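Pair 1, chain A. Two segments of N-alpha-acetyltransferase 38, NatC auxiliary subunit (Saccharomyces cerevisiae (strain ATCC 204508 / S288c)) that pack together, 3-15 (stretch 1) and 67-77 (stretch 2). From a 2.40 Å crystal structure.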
# COMPACT_ATOMS: atom_id res chain seq x y z
N ILE A 3 -37.64 21.11 33.79
CA ILE A 3 -37.69 21.21 32.33
C ILE A 3 -36.50 20.44 31.75
O ILE A 3 -35.46 20.30 32.40
CB ILE A 3 -37.71 22.68 31.86
CG1 ILE A 3 -38.28 23.60 32.95
CG2 ILE A 3 -38.50 22.80 30.56
CD1 ILE A 3 -38.26 25.10 32.62
N LEU A 4 -36.64 19.95 30.52
CA LEU A 4 -35.65 19.06 29.94
C LEU A 4 -35.20 19.54 28.56
O LEU A 4 -35.89 20.31 27.89
CB LEU A 4 -36.17 17.62 29.84
CG LEU A 4 -35.85 16.76 31.07
CD1 LEU A 4 -36.14 15.30 30.78
CD2 LEU A 4 -34.40 16.96 31.49
N LYS A 5 -34.03 19.05 28.17
CA LYS A 5 -33.45 19.30 26.86
C LYS A 5 -32.79 18.02 26.36
O LYS A 5 -32.45 17.14 27.15
CB LYS A 5 -32.42 20.44 26.91
CG LYS A 5 -33.01 21.83 27.05
CD LYS A 5 -33.74 22.24 25.78
CE LYS A 5 -34.07 23.73 25.78
NZ LYS A 5 -32.84 24.57 25.72
N LEU A 6 -32.62 17.94 25.05
CA LEU A 6 -31.90 16.80 24.47
C LEU A 6 -30.45 16.76 24.95
O LEU A 6 -29.87 15.67 25.06
CB LEU A 6 -31.96 16.86 22.95
CG LEU A 6 -33.32 16.64 22.31
CD1 LEU A 6 -33.29 17.09 20.86
CD2 LEU A 6 -33.72 15.17 22.40
N SER A 7 -29.86 17.92 25.23
CA SER A 7 -28.48 17.97 25.72
C SER A 7 -28.30 17.17 27.00
O SER A 7 -27.22 16.63 27.24
CB SER A 7 -28.07 19.43 25.95
OG SER A 7 -26.72 19.51 26.37
N ASP A 8 -29.35 17.08 27.82
CA ASP A 8 -29.25 16.30 29.05
C ASP A 8 -29.11 14.81 28.76
O ASP A 8 -28.57 14.07 29.58
CB ASP A 8 -30.49 16.54 29.93
CG ASP A 8 -30.72 18.02 30.21
OD1 ASP A 8 -29.84 18.66 30.82
OD2 ASP A 8 -31.79 18.53 29.83
N PHE A 9 -29.59 14.37 27.60
CA PHE A 9 -29.68 12.94 27.31
C PHE A 9 -28.38 12.36 26.77
O PHE A 9 -28.10 11.18 27.01
CB PHE A 9 -30.82 12.67 26.32
CG PHE A 9 -32.15 12.48 26.97
CD1 PHE A 9 -32.82 13.54 27.56
CD2 PHE A 9 -32.75 11.23 26.98
CE1 PHE A 9 -34.06 13.36 28.16
CE2 PHE A 9 -33.99 11.04 27.57
CZ PHE A 9 -34.64 12.10 28.16
N ILE A 10 -27.60 13.14 26.02
CA ILE A 10 -26.42 12.60 25.37
C ILE A 10 -25.44 12.06 26.40
O ILE A 10 -25.31 12.61 27.51
CB ILE A 10 -25.76 13.66 24.47
CG1 ILE A 10 -25.37 14.89 25.29
CG2 ILE A 10 -26.69 14.04 23.32
CD1 ILE A 10 -24.81 16.03 24.47
N GLY A 11 -24.78 10.96 26.06
CA GLY A 11 -23.90 10.27 26.97
C GLY A 11 -24.57 9.24 27.85
O GLY A 11 -23.91 8.66 28.72
N ASN A 12 -25.87 8.99 27.65
CA ASN A 12 -26.62 8.07 28.48
C ASN A 12 -27.15 6.92 27.63
O ASN A 12 -27.53 7.11 26.47
CB ASN A 12 -27.78 8.78 29.19
CG ASN A 12 -27.31 9.81 30.20
OD1 ASN A 12 -26.92 9.46 31.32
ND2 ASN A 12 -27.34 11.08 29.82
N THR A 13 -27.16 5.72 28.22
CA THR A 13 -27.61 4.53 27.52
C THR A 13 -29.10 4.62 27.21
O THR A 13 -29.91 5.05 28.04
CB THR A 13 -27.33 3.29 28.38
OG1 THR A 13 -25.93 3.24 28.68
CG2 THR A 13 -27.73 2.02 27.65
N LEU A 14 -29.47 4.21 25.99
CA LEU A 14 -30.85 4.23 25.54
C LEU A 14 -31.23 2.87 24.96
O LEU A 14 -30.38 2.13 24.46
CB LEU A 14 -31.09 5.31 24.48
CG LEU A 14 -30.89 6.76 24.92
CD1 LEU A 14 -31.20 7.73 23.80
CD2 LEU A 14 -31.75 7.05 26.14
N ILE A 15 -32.52 2.56 25.04
CA ILE A 15 -33.08 1.33 24.49
C ILE A 15 -33.92 1.71 23.28
O ILE A 15 -34.90 2.45 23.41
CB ILE A 15 -33.91 0.56 25.53
CG1 ILE A 15 -33.01 -0.12 26.57
CG2 ILE A 15 -34.80 -0.47 24.85
CD1 ILE A 15 -32.54 0.79 27.70
N MSE A 67 -36.44 4.23 24.80
CA MSE A 67 -36.65 4.06 26.23
C MSE A 67 -35.37 4.26 27.03
O MSE A 67 -34.28 3.97 26.54
CB MSE A 67 -37.25 2.69 26.53
CG MSE A 67 -38.64 2.49 25.96
SE MSE A 67 -39.44 0.84 26.60
CE MSE A 67 -41.14 0.95 25.66
N ILE A 68 -35.50 4.76 28.26
CA ILE A 68 -34.36 5.00 29.14
C ILE A 68 -34.67 4.40 30.50
O ILE A 68 -35.83 4.28 30.90
CB ILE A 68 -34.02 6.51 29.26
CG1 ILE A 68 -32.62 6.71 29.85
CG2 ILE A 68 -35.05 7.23 30.11
CD1 ILE A 68 -32.24 8.17 30.04
N ASP A 69 -33.61 4.01 31.21
CA ASP A 69 -33.77 3.47 32.56
C ASP A 69 -34.37 4.53 33.48
O ASP A 69 -33.99 5.70 33.43
CB ASP A 69 -32.42 3.00 33.10
CG ASP A 69 -32.55 1.82 34.04
OD1 ASP A 69 -33.56 1.09 33.96
OD2 ASP A 69 -31.63 1.61 34.87
N LYS A 70 -35.32 4.11 34.31
CA LYS A 70 -35.93 5.04 35.26
C LYS A 70 -34.90 5.72 36.17
O LYS A 70 -34.93 6.95 36.28
CB LYS A 70 -37.01 4.33 36.09
CG LYS A 70 -37.31 5.03 37.41
CD LYS A 70 -37.93 4.08 38.42
CE LYS A 70 -37.99 4.71 39.80
NZ LYS A 70 -38.70 6.02 39.79
N PRO A 71 -33.99 5.00 36.85
CA PRO A 71 -33.04 5.71 37.72
C PRO A 71 -32.12 6.65 36.96
O PRO A 71 -31.77 7.72 37.48
CB PRO A 71 -32.27 4.58 38.41
CG PRO A 71 -32.37 3.44 37.47
CD PRO A 71 -33.76 3.54 36.90
N VAL A 72 -31.72 6.29 35.74
CA VAL A 72 -30.86 7.16 34.95
C VAL A 72 -31.61 8.42 34.54
O VAL A 72 -31.05 9.53 34.56
CB VAL A 72 -30.31 6.41 33.73
CG1 VAL A 72 -29.41 7.31 32.90
CG2 VAL A 72 -29.56 5.16 34.17
N LEU A 73 -32.89 8.28 34.18
CA LEU A 73 -33.67 9.43 33.71
C LEU A 73 -33.77 10.51 34.78
O LEU A 73 -33.58 11.70 34.49
CB LEU A 73 -35.06 8.97 33.28
CG LEU A 73 -36.12 10.05 33.05
CD1 LEU A 73 -35.68 11.03 31.97
CD2 LEU A 73 -37.46 9.42 32.70
N GLN A 74 -34.09 10.12 36.02
CA GLN A 74 -34.20 11.10 37.09
C GLN A 74 -32.86 11.74 37.41
O GLN A 74 -32.80 12.89 37.87
CB GLN A 74 -34.79 10.45 38.34
CG GLN A 74 -35.92 9.46 38.06
CD GLN A 74 -37.10 10.08 37.33
OE1 GLN A 74 -37.32 11.29 37.38
NE2 GLN A 74 -37.87 9.24 36.64
N GLU A 75 -31.76 11.02 37.15
CA GLU A 75 -30.43 11.56 37.42
C GLU A 75 -30.10 12.72 36.49
O GLU A 75 -29.44 13.68 36.89
CB GLU A 75 -29.40 10.44 37.29
CG GLU A 75 -28.21 10.55 38.22
CD GLU A 75 -27.33 9.31 38.16
OE1 GLU A 75 -27.76 8.30 37.55
OE2 GLU A 75 -26.21 9.33 38.71
N LEU A 76 -30.57 12.65 35.24
CA LEU A 76 -30.26 13.69 34.27
C LEU A 76 -30.86 15.03 34.68
O LEU A 76 -30.26 16.09 34.44
CB LEU A 76 -30.77 13.29 32.88
CG LEU A 76 -30.65 11.82 32.49
CD1 LEU A 76 -31.21 11.61 31.09
CD2 LEU A 76 -29.21 11.35 32.58
N THR A 77 -32.05 15.02 35.28
CA THR A 77 -32.77 16.24 35.64
C THR A 77 -32.01 17.07 36.68
O THR A 77 -32.38 18.21 36.98
CB THR A 77 -34.17 15.91 36.20
OG1 THR A 77 -34.05 15.42 37.54
CG2 THR A 77 -34.85 14.82 35.36
OXT THR A 77 -31.01 16.58 37.23

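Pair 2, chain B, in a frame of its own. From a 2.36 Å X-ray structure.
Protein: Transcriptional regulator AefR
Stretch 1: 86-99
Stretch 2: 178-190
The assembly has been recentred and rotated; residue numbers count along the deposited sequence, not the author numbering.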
# COMPACT_ATOMS: atom_id res chain seq x y z
N LEU B 86 13.95 20.11 3.15
CA LEU B 86 13.24 18.83 3.19
C LEU B 86 11.76 19.02 3.57
O LEU B 86 10.90 18.29 3.10
CB LEU B 86 13.95 17.79 4.08
CG LEU B 86 13.34 16.38 4.24
CD1 LEU B 86 12.91 15.75 2.91
CD2 LEU B 86 14.27 15.45 5.00
N LEU B 87 11.48 20.00 4.41
CA LEU B 87 10.09 20.35 4.71
C LEU B 87 9.36 20.59 3.39
O LEU B 87 8.35 19.94 3.12
CB LEU B 87 9.98 21.59 5.60
CG LEU B 87 9.10 21.53 6.86
CD1 LEU B 87 8.82 22.94 7.36
CD2 LEU B 87 7.80 20.72 6.73
N GLU B 88 9.91 21.50 2.58
CA GLU B 88 9.44 21.85 1.25
C GLU B 88 9.25 20.67 0.28
O GLU B 88 8.31 20.67 -0.51
CB GLU B 88 10.46 22.79 0.62
CG GLU B 88 9.91 24.07 0.12
CD GLU B 88 11.03 25.03 -0.29
OE1 GLU B 88 11.11 26.14 0.27
OE2 GLU B 88 11.84 24.65 -1.17
N LEU B 89 10.14 19.69 0.33
CA LEU B 89 10.01 18.50 -0.51
C LEU B 89 8.78 17.73 -0.08
O LEU B 89 7.94 17.33 -0.89
CB LEU B 89 11.24 17.58 -0.38
CG LEU B 89 12.46 17.76 -1.29
CD1 LEU B 89 13.44 18.78 -0.73
CD2 LEU B 89 13.18 16.43 -1.54
N LEU B 90 8.69 17.52 1.23
CA LEU B 90 7.62 16.73 1.80
C LEU B 90 6.26 17.37 1.51
O LEU B 90 5.28 16.66 1.25
CB LEU B 90 7.86 16.57 3.30
CG LEU B 90 8.65 15.37 3.82
CD1 LEU B 90 9.17 14.42 2.74
CD2 LEU B 90 9.74 15.78 4.84
N TRP B 91 6.20 18.69 1.54
CA TRP B 91 4.97 19.36 1.19
C TRP B 91 4.58 19.18 -0.27
O TRP B 91 3.41 18.91 -0.55
CB TRP B 91 4.96 20.84 1.60
CG TRP B 91 4.42 21.03 2.99
CD1 TRP B 91 5.11 21.48 4.07
CD2 TRP B 91 3.09 20.74 3.46
NE1 TRP B 91 4.30 21.53 5.17
CE2 TRP B 91 3.05 21.07 4.83
CE3 TRP B 91 1.93 20.24 2.86
CZ2 TRP B 91 1.90 20.92 5.62
CZ3 TRP B 91 0.78 20.09 3.64
CH2 TRP B 91 0.78 20.43 5.01
N GLY B 92 5.53 19.34 -1.18
CA GLY B 92 5.31 19.00 -2.59
C GLY B 92 4.65 17.63 -2.79
O GLY B 92 3.58 17.52 -3.39
N LYS B 93 5.28 16.58 -2.26
CA LYS B 93 4.69 15.25 -2.33
C LYS B 93 3.33 15.13 -1.63
O LYS B 93 2.49 14.37 -2.07
CB LYS B 93 5.66 14.19 -1.80
CG LYS B 93 5.26 12.72 -2.06
CD LYS B 93 4.97 12.44 -3.54
CE LYS B 93 5.22 11.00 -3.97
NZ LYS B 93 4.71 9.91 -3.02
N MSE B 94 3.12 15.86 -0.53
CA MSE B 94 1.84 15.79 0.18
C MSE B 94 0.71 16.48 -0.59
O MSE B 94 -0.42 16.01 -0.60
CB MSE B 94 1.98 16.35 1.59
CG MSE B 94 0.68 16.37 2.40
SE MSE B 94 -0.14 14.56 2.66
CE MSE B 94 1.21 13.81 3.84
N ARG B 95 1.01 17.60 -1.22
CA ARG B 95 0.00 18.31 -2.02
C ARG B 95 -0.45 17.46 -3.24
O ARG B 95 -1.61 17.54 -3.68
CB ARG B 95 0.54 19.69 -2.46
CG ARG B 95 0.74 20.71 -1.30
CD ARG B 95 1.11 22.11 -1.84
NE ARG B 95 2.54 22.41 -1.76
CZ ARG B 95 3.13 23.12 -0.79
NH1 ARG B 95 2.42 23.65 0.21
NH2 ARG B 95 4.44 23.30 -0.81
N ASN B 96 0.46 16.63 -3.76
CA ASN B 96 0.15 15.76 -4.89
C ASN B 96 -0.73 14.57 -4.48
O ASN B 96 -1.68 14.22 -5.17
CB ASN B 96 1.44 15.30 -5.60
CG ASN B 96 2.22 16.46 -6.21
OD1 ASN B 96 1.69 17.26 -6.99
ND2 ASN B 96 3.50 16.55 -5.86
N LEU B 97 -0.41 13.98 -3.34
CA LEU B 97 -1.24 12.93 -2.73
C LEU B 97 -2.64 13.40 -2.34
O LEU B 97 -3.56 12.59 -2.22
CB LEU B 97 -0.57 12.42 -1.45
CG LEU B 97 0.50 11.33 -1.35
CD1 LEU B 97 1.47 11.26 -2.52
CD2 LEU B 97 1.25 11.52 -0.02
N THR B 98 -2.81 14.70 -2.10
CA THR B 98 -4.07 15.19 -1.57
C THR B 98 -4.89 15.78 -2.70
O THR B 98 -5.55 16.81 -2.55
CB THR B 98 -3.88 16.18 -0.38
OG1 THR B 98 -2.83 15.72 0.47
CG2 THR B 98 -5.15 16.27 0.44
N ASP B 99 -4.79 15.12 -3.84
CA ASP B 99 -5.54 15.47 -5.04
C ASP B 99 -6.43 14.26 -5.40
O ASP B 99 -5.92 13.19 -5.72
CB ASP B 99 -4.56 15.80 -6.19
CG ASP B 99 -5.28 16.20 -7.47
OD1 ASP B 99 -5.94 15.33 -8.10
OD2 ASP B 99 -5.19 17.39 -7.86
N LEU B 178 -9.52 12.49 2.37
CA LEU B 178 -8.27 13.23 2.27
C LEU B 178 -7.84 13.63 3.69
O LEU B 178 -8.67 13.69 4.60
CB LEU B 178 -8.46 14.46 1.37
CG LEU B 178 -8.28 14.28 -0.15
CD1 LEU B 178 -8.11 12.81 -0.57
CD2 LEU B 178 -9.37 14.97 -0.99
N LEU B 179 -6.54 13.87 3.91
CA LEU B 179 -6.13 14.47 5.18
C LEU B 179 -6.50 15.94 5.21
O LEU B 179 -6.32 16.64 4.21
CB LEU B 179 -4.64 14.30 5.43
CG LEU B 179 -4.10 12.87 5.43
CD1 LEU B 179 -2.59 12.85 5.57
CD2 LEU B 179 -4.78 12.06 6.55
N THR B 180 -7.04 16.39 6.35
CA THR B 180 -7.16 17.82 6.63
C THR B 180 -5.74 18.41 6.65
O THR B 180 -4.76 17.66 6.74
CB THR B 180 -7.86 18.08 7.99
OG1 THR B 180 -7.00 17.66 9.05
CG2 THR B 180 -9.21 17.35 8.08
N PRO B 181 -5.62 19.74 6.50
CA PRO B 181 -4.30 20.41 6.57
C PRO B 181 -3.54 20.18 7.89
O PRO B 181 -2.31 19.95 7.86
CB PRO B 181 -4.65 21.89 6.39
CG PRO B 181 -5.99 21.88 5.69
CD PRO B 181 -6.71 20.69 6.23
N GLN B 182 -4.26 20.25 9.02
CA GLN B 182 -3.72 19.92 10.35
C GLN B 182 -3.08 18.55 10.32
O GLN B 182 -1.89 18.40 10.56
CB GLN B 182 -4.83 19.93 11.40
CG GLN B 182 -5.36 21.30 11.72
CD GLN B 182 -6.58 21.71 10.90
OE1 GLN B 182 -7.36 22.55 11.36
NE2 GLN B 182 -6.76 21.12 9.70
N GLU B 183 -3.89 17.56 9.98
CA GLU B 183 -3.37 16.21 9.78
C GLU B 183 -2.21 16.16 8.80
O GLU B 183 -1.25 15.41 9.02
CB GLU B 183 -4.48 15.29 9.31
CG GLU B 183 -5.72 15.36 10.21
CD GLU B 183 -6.87 14.51 9.68
OE1 GLU B 183 -6.98 14.31 8.44
OE2 GLU B 183 -7.65 14.03 10.53
N GLN B 184 -2.27 16.95 7.73
CA GLN B 184 -1.20 16.90 6.72
C GLN B 184 0.20 17.27 7.26
O GLN B 184 1.16 16.53 7.01
CB GLN B 184 -1.55 17.75 5.50
CG GLN B 184 -2.30 17.02 4.39
CD GLN B 184 -2.90 18.00 3.40
OE1 GLN B 184 -2.19 18.83 2.81
NE2 GLN B 184 -4.22 17.94 3.23
N SER B 185 0.29 18.39 8.00
CA SER B 185 1.55 18.93 8.52
C SER B 185 2.00 18.14 9.70
O SER B 185 3.19 18.00 9.97
CB SER B 185 1.42 20.39 8.95
OG SER B 185 0.30 20.62 9.79
N ASN B 186 1.02 17.62 10.41
CA ASN B 186 1.26 16.61 11.42
C ASN B 186 2.11 15.47 10.86
O ASN B 186 3.16 15.12 11.43
CB ASN B 186 -0.06 16.02 11.84
CG ASN B 186 -0.17 15.90 13.30
OD1 ASN B 186 0.41 14.99 13.91
ND2 ASN B 186 -0.92 16.84 13.90
N VAL B 187 1.66 14.89 9.75
CA VAL B 187 2.35 13.73 9.23
C VAL B 187 3.67 14.17 8.61
O VAL B 187 4.71 13.54 8.84
CB VAL B 187 1.45 12.75 8.34
CG1 VAL B 187 0.05 12.60 8.91
CG2 VAL B 187 1.40 13.16 6.92
N VAL B 188 3.65 15.29 7.89
CA VAL B 188 4.89 15.79 7.31
C VAL B 188 5.96 16.01 8.39
O VAL B 188 7.08 15.51 8.30
CB VAL B 188 4.69 17.12 6.56
CG1 VAL B 188 6.02 17.66 6.09
CG2 VAL B 188 3.77 16.92 5.37
N GLU B 189 5.56 16.77 9.41
CA GLU B 189 6.41 17.17 10.51
C GLU B 189 7.08 15.99 11.20
O GLU B 189 8.31 15.99 11.31
CB GLU B 189 5.58 17.96 11.52
CG GLU B 189 6.31 19.11 12.14
CD GLU B 189 6.07 20.42 11.41
OE1 GLU B 189 4.96 20.99 11.54
OE2 GLU B 189 7.00 20.90 10.74
N SER B 190 6.31 14.98 11.64
CA SER B 190 6.95 13.80 12.23
C SER B 190 7.78 13.00 11.27
O SER B 190 8.79 12.45 11.67
CB SER B 190 6.01 12.86 13.01
OG SER B 190 4.76 12.78 12.37

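Over fourteen central residues the two backbones superpose to 1.0 Å. In both, a helical or helix-like segment of stretch 1 lies against a helix of stretch 2, starting at K70(A) in pair 1 and at P181(B) in pair 2. The match on stretch 2 is tight, with CA atoms of E75(A) and V187(B) 0.2 Å apart and those of L76(A) and V188(B) 0.5 Å apart. Stretch 1 matches from L6(A) = E88(B) to N12(A) = M94(B), although its local structure differs. Pair 2 keeps a regular helix there, whereas residues 6-9 of pair 1 have helical angles without the regular bonds and run into a type II turn from F9(A) to N12(A). G11(A), at phi 87°, permits that turn; its counterpart K93(B) stays helical.

The clearest shared rule is an aliphatic side chain over an aromatic face. L76(A) and V188(B) both point toward stretch 1, and each has more surface covered by the other stretch than any other residue of its pair. L76(A) CD1 lies 4.2 Å from the centroid of the F9(A) ring, 5° off the normal; V188(B) CG2 lies 4.3 Å from the centroid of the W91(B) six-membered ring, 10° off. The aromatic residues match as well, their CA atoms 0.6 Å apart. Leucine reaches its ring through a delta carbon, the shorter valine through a gamma carbon. V188(B) is also a knob among L87(B), L90(B), W91(B) and M94(B), its CG1 3.5 Å from L90(B) CB.

Around this centre the solutions part. At the L73(A) = S185(B) position, leucine sends CD1 to 4.1 Å from F9(A) CZ, while at the serine the contact is with the ring edge of the indole, W91(B) CZ2 to S185(B) CB 3.4 Å. At V72(A) = Q184(B) and N12(A) = M94(B), polar and apolar roles are exchanged. In pair 1, N12(A) OD1 sits 3.6 Å from V72(A) CG1, and the amide is held by its own stretch, N12(A) ND2 donating to F9(A) O at 2.9 Å. In pair 2 the glutamine lies on the helix of stretch 2: Q184(B) CG packs 3.6 Å from M94(B) CG, and Q184(B) NE2 donates to L179(B) O at 2.7 Å. Each amide thus enters the contact while satisfying a backbone carbonyl of its own stretch.

Outside the matched region, pair 1 adds antiparallel strand pairing, with reciprocal I15(A) N to M67(A) O and M67(A) N to I15(A) O bonds, both 2.7 Å. Pair 2 has no hydrogen bond between its stretches and relies on side-chain packing.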